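Local coordinates for adhesin YadA (Yersinia enterocolitica, PDB 1P9H), which binds collagen as a trimeric outer-membrane adhesin and promotes the attachment of the bacterium to eukaryotic cells and their invasion, at residues A21-P26 / L48-K53; L91-G96 / A105-K110. All blocks are in the same frame, centred on the assembly; numbering follows the deposited sequence.

Interaction 1 of 2, residues A21-P26 / L48-K53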
loop_
_atom_site.group_PDB
_atom_site.type_symbol
_atom_site.label_atom_id
_atom_site.label_comp_id
_atom_site.label_asym_id
_atom_site.label_seq_id
_atom_site.Cartn_x
_atom_site.Cartn_y
_atom_site.Cartn_z
ATOM N N ALA A 21 25.833 -8.967 -3.527
ATOM C CA ALA A 21 24.867 -8.554 -2.518
ATOM C C ALA A 21 25.293 -7.325 -1.731
ATOM O O ALA A 21 26.452 -6.921 -1.762
ATOM C CB ALA A 21 24.606 -9.711 -1.556
ATOM N N VAL A 22 24.331 -6.723 -1.040
ATOM C CA VAL A 22 24.598 -5.566 -0.199
ATOM C C VAL A 22 24.252 -5.971 1.223
ATOM O O VAL A 22 23.115 -6.347 1.514
ATOM C CB VAL A 22 23.733 -4.343 -0.582
ATOM C CG1 VAL A 22 23.905 -3.240 0.467
ATOM C CG2 VAL A 22 24.139 -3.828 -1.960
ATOM N N GLN A 23 25.244 -5.914 2.102
ATOM C CA GLN A 23 25.044 -6.272 3.496
ATOM C C GLN A 23 25.583 -5.124 4.327
ATOM O O GLN A 23 26.778 -4.829 4.289
ATOM C CB GLN A 23 25.788 -7.568 3.818
ATOM C CG GLN A 23 25.597 -8.080 5.236
ATOM C CD GLN A 23 26.276 -9.421 5.447
ATOM O OE1 GLN A 23 25.846 -10.439 4.904
ATOM N NE2 GLN A 23 27.353 -9.424 6.226
ATOM N N ILE A 24 24.698 -4.464 5.063
ATOM C CA ILE A 24 25.108 -3.334 5.879
ATOM C C ILE A 24 24.729 -3.518 7.338
ATOM O O ILE A 24 23.568 -3.355 7.722
ATOM C CB ILE A 24 24.485 -2.021 5.357
ATOM C CG1 ILE A 24 24.869 -1.817 3.887
ATOM C CG2 ILE A 24 24.967 -0.846 6.198
ATOM C CD1 ILE A 24 24.202 -0.628 3.229
ATOM N N SER A 25 25.719 -3.879 8.146
ATOM C CA SER A 25 25.521 -4.070 9.576
ATOM C C SER A 25 25.624 -2.704 10.255
ATOM O O SER A 25 26.077 -1.736 9.641
ATOM C CB SER A 25 26.594 -5.014 10.130
ATOM O OG SER A 25 26.482 -6.305 9.555
ATOM N N PRO A 26 25.201 -2.604 11.526
ATOM C CA PRO A 26 25.269 -1.329 12.247
ATOM C C PRO A 26 26.631 -0.662 12.094
ATOM O O PRO A 26 27.668 -1.311 12.245
ATOM C CB PRO A 26 24.972 -1.740 13.684
ATOM C CG PRO A 26 23.957 -2.824 13.491
ATOM C CD PRO A 26 24.556 -3.639 12.356
ATOM N N LEU A 48 24.963 -8.346 16.076
ATOM C CA LEU A 48 23.938 -7.563 15.396
ATOM C C LEU A 48 24.188 -7.472 13.896
ATOM O O LEU A 48 23.566 -6.667 13.205
ATOM C CB LEU A 48 23.878 -6.150 15.977
ATOM C CG LEU A 48 23.578 -6.009 17.471
ATOM C CD1 LEU A 48 23.498 -4.532 17.822
ATOM C CD2 LEU A 48 22.273 -6.710 17.814
ATOM N N ASN A 49 25.099 -8.294 13.392
ATOM C CA ASN A 49 25.417 -8.277 11.970
ATOM C C ASN A 49 24.217 -8.563 11.078
ATOM O O ASN A 49 23.354 -9.378 11.413
ATOM C CB ASN A 49 26.517 -9.294 11.650
ATOM C CG ASN A 49 27.905 -8.788 11.990
ATOM O OD1 ASN A 49 28.898 -9.477 11.759
ATOM N ND2 ASN A 49 27.983 -7.582 12.536
ATOM N N ALA A 50 24.172 -7.876 9.941
ATOM C CA ALA A 50 23.117 -8.075 8.960
ATOM C C ALA A 50 23.581 -9.271 8.141
ATOM O O ALA A 50 24.771 -9.593 8.133
ATOM C CB ALA A 50 22.981 -6.846 8.075
ATOM N N SER A 51 22.653 -9.925 7.456
ATOM C CA SER A 51 22.996 -11.095 6.666
ATOM C C SER A 51 22.281 -11.144 5.319
ATOM O O SER A 51 21.072 -11.365 5.255
ATOM C CB SER A 51 22.671 -12.363 7.464
ATOM O OG SER A 51 22.968 -13.532 6.721
ATOM N N ALA A 52 23.038 -10.926 4.248
ATOM C CA ALA A 52 22.505 -10.981 2.891
ATOM C C ALA A 52 22.993 -12.312 2.324
ATOM O O ALA A 52 24.098 -12.400 1.787
ATOM C CB ALA A 52 23.043 -9.818 2.065
ATOM N N LYS A 53 22.168 -13.348 2.457
ATOM C CA LYS A 53 22.525 -14.693 2.006
ATOM C C LYS A 53 22.208 -15.035 0.558
ATOM O O LYS A 53 22.724 -16.018 0.021
ATOM C CB LYS A 53 21.851 -15.734 2.898
ATOM C CG LYS A 53 22.248 -15.675 4.358
ATOM C CD LYS A 53 21.567 -16.793 5.129
ATOM C CE LYS A 53 21.964 -16.797 6.591
ATOM N NZ LYS A 53 21.344 -17.953 7.300
HETATM O O HOH W 1 26.611 -11.899 2.689
#
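Gln23 carries its CG anti to the backbone N (chi1 -177°), on the side of Ala50 and Ala52, and Ser25 has its OG beside its own backbone N (chi1 -64°), within reach of Ala50. Each of these groups takes one backbone N-H of the facing segment. Ala52 N gives a nearly straight bond of 2.9 Å to Gln23 OE1, arriving tilted 25° from the amide plane. A water donates to the same OE1 and to Ala52 O. Further along, Ala50 N donates to Ser25 OG at 2.8 Å, while the CB of Asn49 lies beside that hydroxyl.

Around these two bonds the chains, running in nearly opposite directions, close through small groups. Between the bonds Ala50 CB lies against Ile24 O. Beyond Gln23, Ala52 CB sits 3.5 Å from Val22 O and also meets Ala21 CB at 3.9 Å. Beyond Ser25, Pro26 CD rests 3.3 Å from Leu48 O, the proline and leucine side chains crossing at about a right angle.

A second subunit adds further bonds: its Glu35 OE1 is hydrogen-bonded to both Gln23 NE2 and Ser25 OG, and Gly33 O of that subunit also accepts a bond from Gln23 NE2. Side chains thus stand in for backbone carbonyls in joining the strands 22-24 and 51-52 of different sheets, and the carboxylate of Glu35 probably polarises the buried amide and hydroxyl that hold the 48-53 backbone.

Interaction 2 of 2, residues L91-G96 / A105-K110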
loop_
_atom_site.group_PDB
_atom_site.type_symbol
_atom_site.label_atom_id
_atom_site.label_comp_id
_atom_site.label_asym_id
_atom_site.label_seq_id
_atom_site.Cartn_x
_atom_site.Cartn_y
_atom_site.Cartn_z
ATOM N N LEU A 91 11.403 -5.757 12.698
ATOM C CA LEU A 91 10.689 -7.012 12.924
ATOM C C LEU A 91 9.681 -7.361 11.833
ATOM O O LEU A 91 8.778 -8.171 12.042
ATOM C CB LEU A 91 10.004 -6.995 14.296
ATOM C CG LEU A 91 10.961 -6.816 15.478
ATOM C CD1 LEU A 91 10.183 -6.844 16.785
ATOM C CD2 LEU A 91 12.008 -7.920 15.464
ATOM N N SER A 92 9.839 -6.743 10.664
ATOM C CA SER A 92 8.959 -7.006 9.527
ATOM C C SER A 92 9.420 -8.312 8.886
ATOM O O SER A 92 10.621 -8.553 8.763
ATOM C CB SER A 92 9.054 -5.861 8.513
ATOM O OG SER A 92 8.216 -6.090 7.393
ATOM N N LYS A 93 8.480 -9.159 8.472
ATOM C CA LYS A 93 8.862 -10.425 7.871
ATOM C C LYS A 93 8.042 -10.879 6.672
ATOM O O LYS A 93 6.818 -11.011 6.732
ATOM C CB LYS A 93 8.919 -11.531 8.939
ATOM C CG LYS A 93 7.668 -11.742 9.765
ATOM C CD LYS A 93 7.942 -12.762 10.878
ATOM C CE LYS A 93 6.683 -13.143 11.641
ATOM N NZ LYS A 93 6.129 -12.005 12.426
ATOM N N ALA A 94 8.748 -11.080 5.567
ATOM C CA ALA A 94 8.166 -11.555 4.320
ATOM C C ALA A 94 8.530 -13.034 4.368
ATOM O O ALA A 94 9.683 -13.410 4.144
ATOM C CB ALA A 94 8.830 -10.863 3.134
ATOM N N LEU A 95 7.534 -13.863 4.667
ATOM C CA LEU A 95 7.723 -15.300 4.860
ATOM C C LEU A 95 7.568 -16.249 3.684
ATOM O O LEU A 95 7.553 -17.465 3.872
ATOM C CB LEU A 95 6.796 -15.763 5.983
ATOM C CG LEU A 95 6.927 -14.994 7.300
ATOM C CD1 LEU A 95 5.870 -15.478 8.281
ATOM C CD2 LEU A 95 8.319 -15.181 7.867
ATOM N N GLY A 96 7.450 -15.711 2.479
ATOM C CA GLY A 96 7.307 -16.567 1.320
ATOM C C GLY A 96 7.828 -15.871 0.086
ATOM O O GLY A 96 8.097 -14.673 0.116
ATOM N N ALA A 105 6.703 -4.960 12.550
ATOM C CA ALA A 105 6.012 -6.210 12.845
ATOM C C ALA A 105 4.951 -6.608 11.824
ATOM O O ALA A 105 3.978 -7.286 12.164
ATOM C CB ALA A 105 5.394 -6.141 14.242
ATOM N N SER A 106 5.133 -6.184 10.579
ATOM C CA SER A 106 4.200 -6.542 9.518
ATOM C C SER A 106 4.609 -7.932 9.034
ATOM O O SER A 106 5.792 -8.276 9.055
ATOM C CB SER A 106 4.263 -5.513 8.382
ATOM O OG SER A 106 5.589 -5.319 7.924
ATOM N N THR A 107 3.636 -8.733 8.607
ATOM C CA THR A 107 3.908 -10.097 8.166
ATOM C C THR A 107 3.122 -10.479 6.919
ATOM O O THR A 107 1.934 -10.184 6.810
ATOM C CB THR A 107 3.550 -11.106 9.279
ATOM O OG1 THR A 107 4.221 -10.740 10.490
ATOM C CG2 THR A 107 3.962 -12.517 8.883
ATOM N N ALA A 108 3.786 -11.152 5.985
ATOM C CA ALA A 108 3.123 -11.575 4.758
ATOM C C ALA A 108 3.619 -12.919 4.255
ATOM O O ALA A 108 4.825 -13.159 4.170
ATOM C CB ALA A 108 3.308 -10.521 3.660
ATOM N N GLN A 109 2.680 -13.800 3.930
ATOM C CA GLN A 109 3.019 -15.113 3.404
ATOM C C GLN A 109 3.279 -14.974 1.910
ATOM O O GLN A 109 3.171 -13.880 1.356
ATOM C CB GLN A 109 1.871 -16.097 3.640
ATOM C CG GLN A 109 1.637 -16.442 5.100
ATOM C CD GLN A 109 2.874 -17.014 5.759
ATOM O OE1 GLN A 109 3.521 -17.909 5.217
ATOM N NE2 GLN A 109 3.208 -16.504 6.939
ATOM N N LYS A 110 3.615 -16.083 1.262
ATOM C CA LYS A 110 3.897 -16.079 -0.171
ATOM C C LYS A 110 2.931 -15.260 -1.026
ATOM O O LYS A 110 1.712 -15.358 -0.878
ATOM C CB LYS A 110 3.936 -17.517 -0.700
ATOM C CG LYS A 110 4.189 -17.611 -2.196
ATOM C CD LYS A 110 4.298 -19.058 -2.657
ATOM C CE LYS A 110 4.507 -19.134 -4.161
ATOM N NZ LYS A 110 4.701 -20.533 -4.629
HETATM O O HOH W 2 6.407 -9.403 11.743
HETATM O O HOH W 3 6.079 -19.544 5.300
#
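Lys93 pairs with Thr107, and Ala94 with Ala108, in parallel register. Three backbone hydrogen bonds carry the pairing: Lys93 N to Ser106 O at 2.9 Å, Ala108 N back to Lys93 O, and Leu95 N to Ala108 O at 2.8 Å. Weaker CA-H...O contacts run alongside, among them Ala105 CA to Leu91 O at 3.5 Å. Gly96 CA passes close to Lys110 N, and the buried Gly96 N has no partner in the model.

Among the polar side chains, Ser92 OG, in the conformer modelled here, and Ser106 OG meet on the inner side of the roll, 2.8 Å apart, hydroxyl to hydroxyl. Ser106 OG is also hydrogen-bonded to Gly103 O, and Ser92 OG to Thr101 OG1, which ties the pair to the turn and strand that follow 91-96. On the outer face one water accepts from Lys93 NZ and Thr107 OG1 and donates to Leu91 O and Ser106 O, four partners in all. The lysine chain bends at chi4 (-67°), turning NZ to within 3.0 Å of Thr107 OG1. Another water donates to Leu95 O and, in the conformer given for that residue, to Gln109 OE1.

Apolar contact is concentrated at Leu95, whose CD1 meets Thr107 CG2 at 3.6 Å, the leucine running obliquely past the threonine. Ala94 and Ala108 turn to the inner face of the sheet, where both pack on Thr101 of strand 100-102.

Strands 93-94 and 107-108 lie in consecutive coils, separated along the chain by strand 100-102 of the opposing sheet, the parallel coil-on-coil stacking characteristic of the left-handed parallel beta-roll of the YadA head.

Interactions 1 and 2 both involve the sheet that holds strands 51-52, 93-94 and 107-108, with centres about 18 Å apart and no touch between them. Interaction 2 lies inside that sheet, near the middle of the chain, and bonds parallel neighbours backbone to backbone; its outward lysine, glutamine and leucine side chains are partly exposed, and no other subunit touches it. Interaction 1, at the end of the roll, joins this sheet to the other one through strand 22-24 in nearly opposite directions. More of its residues are buried, its cross-segment hydrogen bonds end on side-chain acceptors, and both neighbouring subunits pack against it. Both contacts hold bridging water.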